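Local coordinates for protein TRAP dicarboxylate transporter-DctP subunit (Marinobacter aquaeolei, PDB 4PFI) that probably binds a small organic acid in the periplasm and delivers it to a TRAP transporter, as a family 7 solute-binding protein, at residues Q175-R180 with N214-S219; Q55-Q60 with E268-Q273; A41-E46 with F98-H103. All blocks are in the same frame, centred on the assembly; numbering follows the deposited sequence.

Contact 1. Residues Q175-R180 with N214-S219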
# COMPACT_ATOMS: atom_id res chain seq x y z
N GLN A 175 -3.91 -12.94 20.52
CA GLN A 175 -5.11 -12.97 21.40
C GLN A 175 -5.12 -11.84 22.44
O GLN A 175 -4.20 -11.74 23.26
CB GLN A 175 -5.24 -14.32 22.13
CG GLN A 175 -5.99 -15.38 21.33
CD GLN A 175 -7.50 -15.19 21.38
OE1 GLN A 175 -8.01 -14.38 22.17
NE2 GLN A 175 -8.22 -15.91 20.51
N GLY A 176 -6.16 -11.01 22.39
CA GLY A 176 -6.36 -9.93 23.34
C GLY A 176 -5.57 -8.66 23.06
O GLY A 176 -5.70 -7.66 23.78
N LEU A 177 -4.75 -8.68 22.01
CA LEU A 177 -3.87 -7.56 21.66
C LEU A 177 -4.62 -6.46 20.94
O LEU A 177 -5.32 -6.73 19.97
CB LEU A 177 -2.74 -8.03 20.74
CG LEU A 177 -1.38 -8.17 21.43
CD1 LEU A 177 -1.52 -8.94 22.74
CD2 LEU A 177 -0.39 -8.84 20.49
N ARG A 178 -4.49 -5.22 21.41
CA ARG A 178 -4.95 -4.08 20.62
C ARG A 178 -3.91 -3.84 19.54
O ARG A 178 -2.76 -3.52 19.84
CB ARG A 178 -5.11 -2.82 21.49
CG ARG A 178 -6.15 -2.95 22.56
CD ARG A 178 -7.47 -2.40 22.05
NE ARG A 178 -7.52 -0.96 22.22
CZ ARG A 178 -8.63 -0.23 22.14
NH1 ARG A 178 -9.81 -0.81 21.91
NH2 ARG A 178 -8.55 1.08 22.32
N PHE A 179 -4.31 -4.02 18.29
CA PHE A 179 -3.35 -4.01 17.19
C PHE A 179 -3.83 -3.01 16.13
O PHE A 179 -4.97 -3.06 15.72
CB PHE A 179 -3.18 -5.43 16.60
CG PHE A 179 -1.95 -5.59 15.73
CD1 PHE A 179 -0.71 -5.87 16.29
CD2 PHE A 179 -2.03 -5.41 14.35
CE1 PHE A 179 0.44 -5.99 15.48
CE2 PHE A 179 -0.89 -5.53 13.53
CZ PHE A 179 0.34 -5.81 14.09
N ARG A 180 -2.95 -2.10 15.71
CA ARG A 180 -3.33 -1.03 14.78
C ARG A 180 -3.14 -1.45 13.30
O ARG A 180 -2.05 -1.77 12.84
CB ARG A 180 -2.60 0.28 15.18
CG ARG A 180 -2.23 1.24 14.06
CD ARG A 180 -3.36 1.77 13.34
NE ARG A 180 -3.12 3.11 12.81
CZ ARG A 180 -3.69 3.62 11.71
NH1 ARG A 180 -3.43 4.87 11.35
NH2 ARG A 180 -4.53 2.92 10.95
N ASN A 214 -1.13 1.61 25.28
CA ASN A 214 -2.53 1.66 24.84
C ASN A 214 -2.77 0.81 23.58
O ASN A 214 -3.88 0.35 23.31
CB ASN A 214 -2.99 3.10 24.58
CG ASN A 214 -2.90 3.96 25.82
OD1 ASN A 214 -3.19 3.51 26.93
ND2 ASN A 214 -2.51 5.20 25.63
N ILE A 215 -1.73 0.68 22.79
CA ILE A 215 -1.73 -0.17 21.61
C ILE A 215 -0.56 -1.12 21.74
O ILE A 215 0.52 -0.70 22.16
CB ILE A 215 -1.54 0.71 20.35
CG1 ILE A 215 -2.79 1.53 20.10
CG2 ILE A 215 -1.31 -0.12 19.13
CD1 ILE A 215 -2.66 2.41 18.87
N ASP A 216 -0.75 -2.39 21.41
CA ASP A 216 0.31 -3.40 21.59
C ASP A 216 1.23 -3.60 20.40
O ASP A 216 2.39 -3.97 20.56
CB ASP A 216 -0.33 -4.72 22.02
CG ASP A 216 -1.08 -4.56 23.33
OD1 ASP A 216 -0.42 -4.23 24.35
OD2 ASP A 216 -2.33 -4.68 23.34
N GLY A 217 0.75 -3.29 19.21
CA GLY A 217 1.61 -3.36 18.05
C GLY A 217 0.94 -2.74 16.86
O GLY A 217 -0.18 -2.25 16.95
N GLN A 218 1.63 -2.75 15.74
CA GLN A 218 1.08 -2.23 14.50
C GLN A 218 1.79 -2.87 13.33
O GLN A 218 2.74 -3.63 13.50
CB GLN A 218 1.20 -0.70 14.40
CG GLN A 218 2.64 -0.13 14.49
CD GLN A 218 3.42 -0.24 13.20
OE1 GLN A 218 3.06 0.34 12.17
NE2 GLN A 218 4.45 -1.05 13.23
N SER A 219 1.31 -2.50 12.15
CA SER A 219 1.76 -3.04 10.90
C SER A 219 1.96 -1.92 9.88
O SER A 219 1.13 -1.05 9.75
CB SER A 219 0.72 -4.04 10.34
OG SER A 219 1.32 -4.79 9.29
O HOH W 1 -0.78 0.10 11.50
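The F179 ring lies over the backbone of G217 and Q218, with CE1 3.5 Å from Q218 N and CZ 3.3 Å from Q218 O. S219 CB comes to its edge, F191 stacks on the ring, and F174 meets it edge-to-face. With CG anti to the backbone N (chi1 -164°), the phenyl leans across its neighbour strand; a CB on G217 would stand only 3.0 Å from F179 CE1. An alanine in place of F179 is likely to bare the G217-Q218 backbone and leave F191 without its stacking partner.

D216 grips R178 twice: its N bonds R178 O in the carbonyl plane (2.8 Å), while OD2 accepts R178 N through the anti lone pair (2.9 Å). The R178 guanidinium instead pairs with D197. Next, R180 N donates to G217 O at 3.0 Å, nearly straight (172°), and a water donates to both R180 O and S219 O.

Strand 178-180 lies between parallel strands 197-199 and 217-220, the order of a type II periplasmic binding fold; R180 probably corresponds to the arginine that holds the substrate carboxylate in related TRAP proteins.

Contact 2. Residues Q55-Q60 with E268-Q273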
# COMPACT_ATOMS: atom_id res chain seq x y z
N GLN A 55 9.59 11.25 -8.47
CA GLN A 55 10.76 11.92 -9.03
C GLN A 55 11.16 11.30 -10.36
O GLN A 55 11.51 11.99 -11.29
CB GLN A 55 11.94 11.81 -8.09
CG GLN A 55 11.97 12.83 -7.02
CD GLN A 55 13.01 12.46 -5.97
OE1 GLN A 55 12.71 12.41 -4.77
NE2 GLN A 55 14.23 12.17 -6.41
N GLN A 56 11.14 9.98 -10.41
CA GLN A 56 11.44 9.26 -11.64
C GLN A 56 10.39 9.53 -12.72
O GLN A 56 10.73 9.62 -13.90
CB GLN A 56 11.49 7.77 -11.36
CG GLN A 56 12.63 7.35 -10.48
CD GLN A 56 13.91 7.28 -11.27
OE1 GLN A 56 14.77 8.16 -11.16
NE2 GLN A 56 14.04 6.25 -12.12
N PHE A 57 9.13 9.64 -12.31
CA PHE A 57 8.05 9.93 -13.25
C PHE A 57 8.24 11.32 -13.84
O PHE A 57 8.02 11.53 -15.03
CB PHE A 57 6.69 9.84 -12.55
CG PHE A 57 5.52 10.19 -13.43
CD1 PHE A 57 4.97 9.24 -14.29
CD2 PHE A 57 4.94 11.44 -13.37
CE1 PHE A 57 3.87 9.54 -15.08
CE2 PHE A 57 3.84 11.76 -14.16
CZ PHE A 57 3.30 10.82 -15.02
N ARG A 58 8.67 12.26 -13.00
CA ARG A 58 8.92 13.63 -13.43
C ARG A 58 10.04 13.68 -14.43
O ARG A 58 9.87 14.24 -15.51
CB ARG A 58 9.24 14.55 -12.24
CG ARG A 58 9.56 16.00 -12.61
CD ARG A 58 9.82 16.86 -11.39
NE ARG A 58 10.90 16.27 -10.60
CZ ARG A 58 11.08 16.46 -9.30
NH1 ARG A 58 10.26 17.26 -8.62
NH2 ARG A 58 12.10 15.87 -8.67
N GLU A 59 11.20 13.12 -14.07
CA GLU A 59 12.39 13.19 -14.92
C GLU A 59 12.12 12.59 -16.29
O GLU A 59 12.52 13.14 -17.30
CB GLU A 59 13.57 12.48 -14.28
CG GLU A 59 14.22 13.30 -13.20
CD GLU A 59 15.15 12.49 -12.31
OE1 GLU A 59 14.95 11.27 -12.16
OE2 GLU A 59 16.10 13.09 -11.73
N GLN A 60 11.40 11.47 -16.29
CA GLN A 60 11.10 10.73 -17.51
C GLN A 60 10.13 11.49 -18.40
O GLN A 60 10.36 11.65 -19.59
CB GLN A 60 10.49 9.36 -17.17
CG GLN A 60 10.28 8.44 -18.38
CD GLN A 60 11.59 8.05 -19.04
OE1 GLN A 60 12.66 8.26 -18.47
NE2 GLN A 60 11.51 7.46 -20.24
N GLU A 268 0.95 6.66 -19.92
CA GLU A 268 0.76 5.22 -19.71
C GLU A 268 2.02 4.35 -19.86
O GLU A 268 2.17 3.36 -19.14
CB GLU A 268 -0.38 4.68 -20.58
CG GLU A 268 -1.76 5.05 -20.05
CD GLU A 268 -2.88 4.24 -20.68
OE1 GLU A 268 -2.91 4.10 -21.93
OE2 GLU A 268 -3.75 3.73 -19.93
N GLU A 269 2.91 4.72 -20.78
CA GLU A 269 4.13 3.94 -21.00
C GLU A 269 5.14 4.15 -19.86
O GLU A 269 5.88 3.23 -19.50
CB GLU A 269 4.80 4.32 -22.33
CG GLU A 269 4.20 3.64 -23.55
CD GLU A 269 4.82 4.12 -24.86
OE1 GLU A 269 5.58 5.13 -24.84
OE2 GLU A 269 4.57 3.50 -25.91
N THR A 270 5.17 5.36 -19.33
CA THR A 270 6.05 5.67 -18.21
C THR A 270 5.61 4.93 -16.95
O THR A 270 6.44 4.37 -16.25
CB THR A 270 6.08 7.16 -17.90
OG1 THR A 270 6.62 7.85 -19.03
CG2 THR A 270 6.94 7.41 -16.67
N ILE A 271 4.32 4.96 -16.67
CA ILE A 271 3.75 4.24 -15.54
C ILE A 271 4.11 2.76 -15.68
O ILE A 271 4.41 2.07 -14.69
CB ILE A 271 2.22 4.38 -15.50
CG1 ILE A 271 1.81 5.81 -15.14
CG2 ILE A 271 1.62 3.43 -14.48
CD1 ILE A 271 2.51 6.37 -13.91
N ALA A 272 4.08 2.28 -16.93
CA ALA A 272 4.35 0.90 -17.25
C ALA A 272 5.81 0.55 -16.97
O ALA A 272 6.09 -0.50 -16.41
CB ALA A 272 4.00 0.62 -18.74
N GLN A 273 6.72 1.44 -17.36
CA GLN A 273 8.15 1.25 -17.14
C GLN A 273 8.47 1.26 -15.66
O GLN A 273 9.26 0.45 -15.18
CB GLN A 273 8.94 2.39 -17.78
CG GLN A 273 9.31 2.19 -19.25
CD GLN A 273 10.44 3.11 -19.70
OE1 GLN A 273 11.20 3.62 -18.87
NE2 GLN A 273 10.54 3.34 -21.00
O HOH W 2 8.74 6.22 -20.28
O HOH W 3 12.37 5.58 -22.55
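F57 and T270 form the apolar half of the junction between two helices that run roughly antiparallel, at 137°, with segment axes 10.4 Å apart. The methyl of T270 supplies the contact: CG2 sits 3.6 Å from F57 CD1, the two side chains crossing at about a right angle. One residue on, I271 brings the end of its chain to the neighbouring ring carbon, CD1 lying 3.6 Å from F57 CE1. The phenyl comes between the helices because its CG is anti to the backbone N (chi1 177°), which swings the ring toward helix 263-296, where L267 and L274 also touch it; F40 meets it edge-to-face. Helix 49-65 links the parallel strands 37-41 and 70-74 in a beta-alpha-beta crossover, and here its flank is covered by helix 263-296, consistent with the long helix that spans both domains in TRAP solute-binding proteins.

The polar contacts are carried by water. Q60 bends at chi2, and its aliphatic part slides past T270 in the opposite direction, CG 3.8 Å from OG1, while NE2 donates to a water at 3.0 Å. That water in turn donates to T270 OG1, also at 3.0 Å, and the hydroxyl is also hydrogen-bonded to W266 O, one helical turn earlier. A second water accepts from Q273 NE2 (3.3 Å) and weakly from Q60 NE2. The two glutamine amides, turned 50° apart, approach only to 4.1 Å from Q60 NE2 to Q273 OE1.

Contact 3. Residues A41-E46 with F98-H103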
# COMPACT_ATOMS: atom_id res chain seq x y z
N ALA A 41 0.03 14.57 -6.69
CA ALA A 41 -0.02 14.59 -5.23
C ALA A 41 0.38 13.24 -4.60
O ALA A 41 0.02 12.19 -5.10
CB ALA A 41 -1.42 14.98 -4.77
N LEU A 42 1.10 13.29 -3.49
CA LEU A 42 1.53 12.07 -2.81
C LEU A 42 0.90 11.97 -1.41
O LEU A 42 0.71 12.99 -0.75
CB LEU A 42 3.03 12.08 -2.63
CG LEU A 42 3.88 12.45 -3.82
CD1 LEU A 42 5.30 12.45 -3.38
CD2 LEU A 42 3.66 11.49 -4.97
N GLU A 43 0.61 10.75 -0.96
CA GLU A 43 0.18 10.52 0.42
C GLU A 43 1.36 10.50 1.39
O GLU A 43 1.15 10.47 2.61
CB GLU A 43 -0.49 9.16 0.54
CG GLU A 43 -1.68 8.94 -0.33
CD GLU A 43 -2.05 7.48 -0.37
OE1 GLU A 43 -1.13 6.63 -0.45
OE2 GLU A 43 -3.26 7.17 -0.28
N GLU A 44 2.58 10.47 0.88
CA GLU A 44 3.74 10.24 1.73
C GLU A 44 4.78 11.38 1.59
O GLU A 44 4.75 12.16 0.63
CB GLU A 44 4.36 8.86 1.40
CG GLU A 44 3.36 7.70 1.53
CD GLU A 44 3.99 6.29 1.40
OE1 GLU A 44 3.55 5.38 2.16
OE2 GLU A 44 4.90 6.07 0.55
N ILE A 45 5.69 11.50 2.55
CA ILE A 45 6.66 12.59 2.54
C ILE A 45 7.86 12.31 1.64
O ILE A 45 7.97 11.25 1.01
CB ILE A 45 7.22 12.88 3.95
CG1 ILE A 45 7.75 11.59 4.60
CG2 ILE A 45 6.17 13.50 4.84
CD1 ILE A 45 8.77 11.84 5.69
N GLU A 46 8.77 13.27 1.63
CA GLU A 46 10.01 13.19 0.87
C GLU A 46 10.86 12.03 1.39
O GLU A 46 10.99 11.83 2.60
CB GLU A 46 10.77 14.52 0.97
CG GLU A 46 9.92 15.71 0.50
CD GLU A 46 10.68 17.03 0.46
OE1 GLU A 46 11.92 17.04 0.67
OE2 GLU A 46 10.04 18.08 0.21
N PHE A 98 -1.41 9.43 -5.73
CA PHE A 98 -1.37 8.10 -5.17
C PHE A 98 -2.61 7.93 -4.31
O PHE A 98 -3.07 8.87 -3.66
CB PHE A 98 -0.10 7.91 -4.34
CG PHE A 98 1.08 7.47 -5.15
CD1 PHE A 98 1.13 6.18 -5.67
CD2 PHE A 98 2.15 8.32 -5.39
CE1 PHE A 98 2.22 5.76 -6.41
CE2 PHE A 98 3.23 7.89 -6.13
CZ PHE A 98 3.26 6.61 -6.64
N ALA A 99 -3.15 6.73 -4.30
CA ALA A 99 -4.28 6.41 -3.43
C ALA A 99 -4.09 4.98 -2.94
O ALA A 99 -4.04 4.05 -3.74
CB ALA A 99 -5.61 6.54 -4.17
N SER A 100 -3.95 4.83 -1.64
CA SER A 100 -3.87 3.51 -1.01
C SER A 100 -5.25 2.94 -0.65
O SER A 100 -6.26 3.66 -0.69
CB SER A 100 -2.97 3.63 0.20
OG SER A 100 -1.69 4.09 -0.22
N PRO A 101 -5.32 1.64 -0.32
CA PRO A 101 -6.61 1.01 -0.00
C PRO A 101 -7.32 1.70 1.16
O PRO A 101 -8.53 1.90 1.08
CB PRO A 101 -6.24 -0.44 0.33
CG PRO A 101 -4.99 -0.69 -0.49
CD PRO A 101 -4.24 0.64 -0.43
N GLY A 102 -6.58 2.11 2.19
CA GLY A 102 -7.18 2.86 3.29
C GLY A 102 -7.99 4.09 2.87
O GLY A 102 -9.09 4.32 3.37
N HIS A 103 -7.47 4.87 1.93
CA HIS A 103 -8.13 6.10 1.49
C HIS A 103 -9.25 5.87 0.47
O HIS A 103 -9.94 6.81 0.08
CB HIS A 103 -7.09 7.05 0.86
CG HIS A 103 -6.18 7.68 1.86
ND1 HIS A 103 -4.84 7.37 1.95
CD2 HIS A 103 -6.42 8.59 2.84
CE1 HIS A 103 -4.29 8.06 2.94
NE2 HIS A 103 -5.23 8.81 3.49
O HOH W 4 -5.13 9.25 -1.30
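E43 OE2 is gripped from several directions: S100 N donates to it at 2.8 Å, H103 ND1 at 2.7 Å, and a water at 3.0 Å. The S100 bond arrives on the syn side, 30° out of the carboxylate plane. The histidine bond is short but weak, its N-H pointing well off line (126°); the imidazole and carboxylate planes are 50° apart. The other oxygen, OE1, accepts the S100 hydroxyl through its syn lone pair, with OG 2.6 Å away. S100 therefore holds both oxygens, one by backbone and one by side chain, which should fix the carboxylate against rotation about its last bond. An extended chain beyond CG carries the acid over the F98 backbone to reach them, and the water on OE2 also donates to F98 O.

Nearer the strands, F98 N donates to A41 O at 3.2 Å. L42 lies alongside the phenyl, pointing the same way, and puts CD2 in the plane of the F98 ring at its edge, 3.5 Å from F98 CD2.

The contact lies at the C-terminal ends of the parallel strands 37-41 and 96-99, where the A41-F98 bond gives way to the E43 side chain reaching the turn after 96-99. Strand 70-74 pairs with 37-41 on its far side, strand 244-252 runs antiparallel to 96-99, and helix 49-65 packs on L42 and F98 through Q50, A54 and Y53.

Contacts 2 and 3 share one domain and interlock along the chain, their segments alternating; their centres are about 17 Å apart and nearest atoms about 6 Å. F40 and Y53 join them: F40 meets the rings of both F57 and F98, and Y53 touches I271 and F98. Contact 1 belongs to the second lobe, its centre about 38 Å from that of contact 2 and about 24 Å from that of contact 3, yet contacts 1 and 3 reach the same continuous sheet, with nearest atoms about 8 Å apart. Both follow parallel strands toward the region between the lobes, where the substrate probably binds; the structure is the open, ligand-free form. The sodium ion, held by Q234, N235 and G298, lies on contact 1's side without touching it.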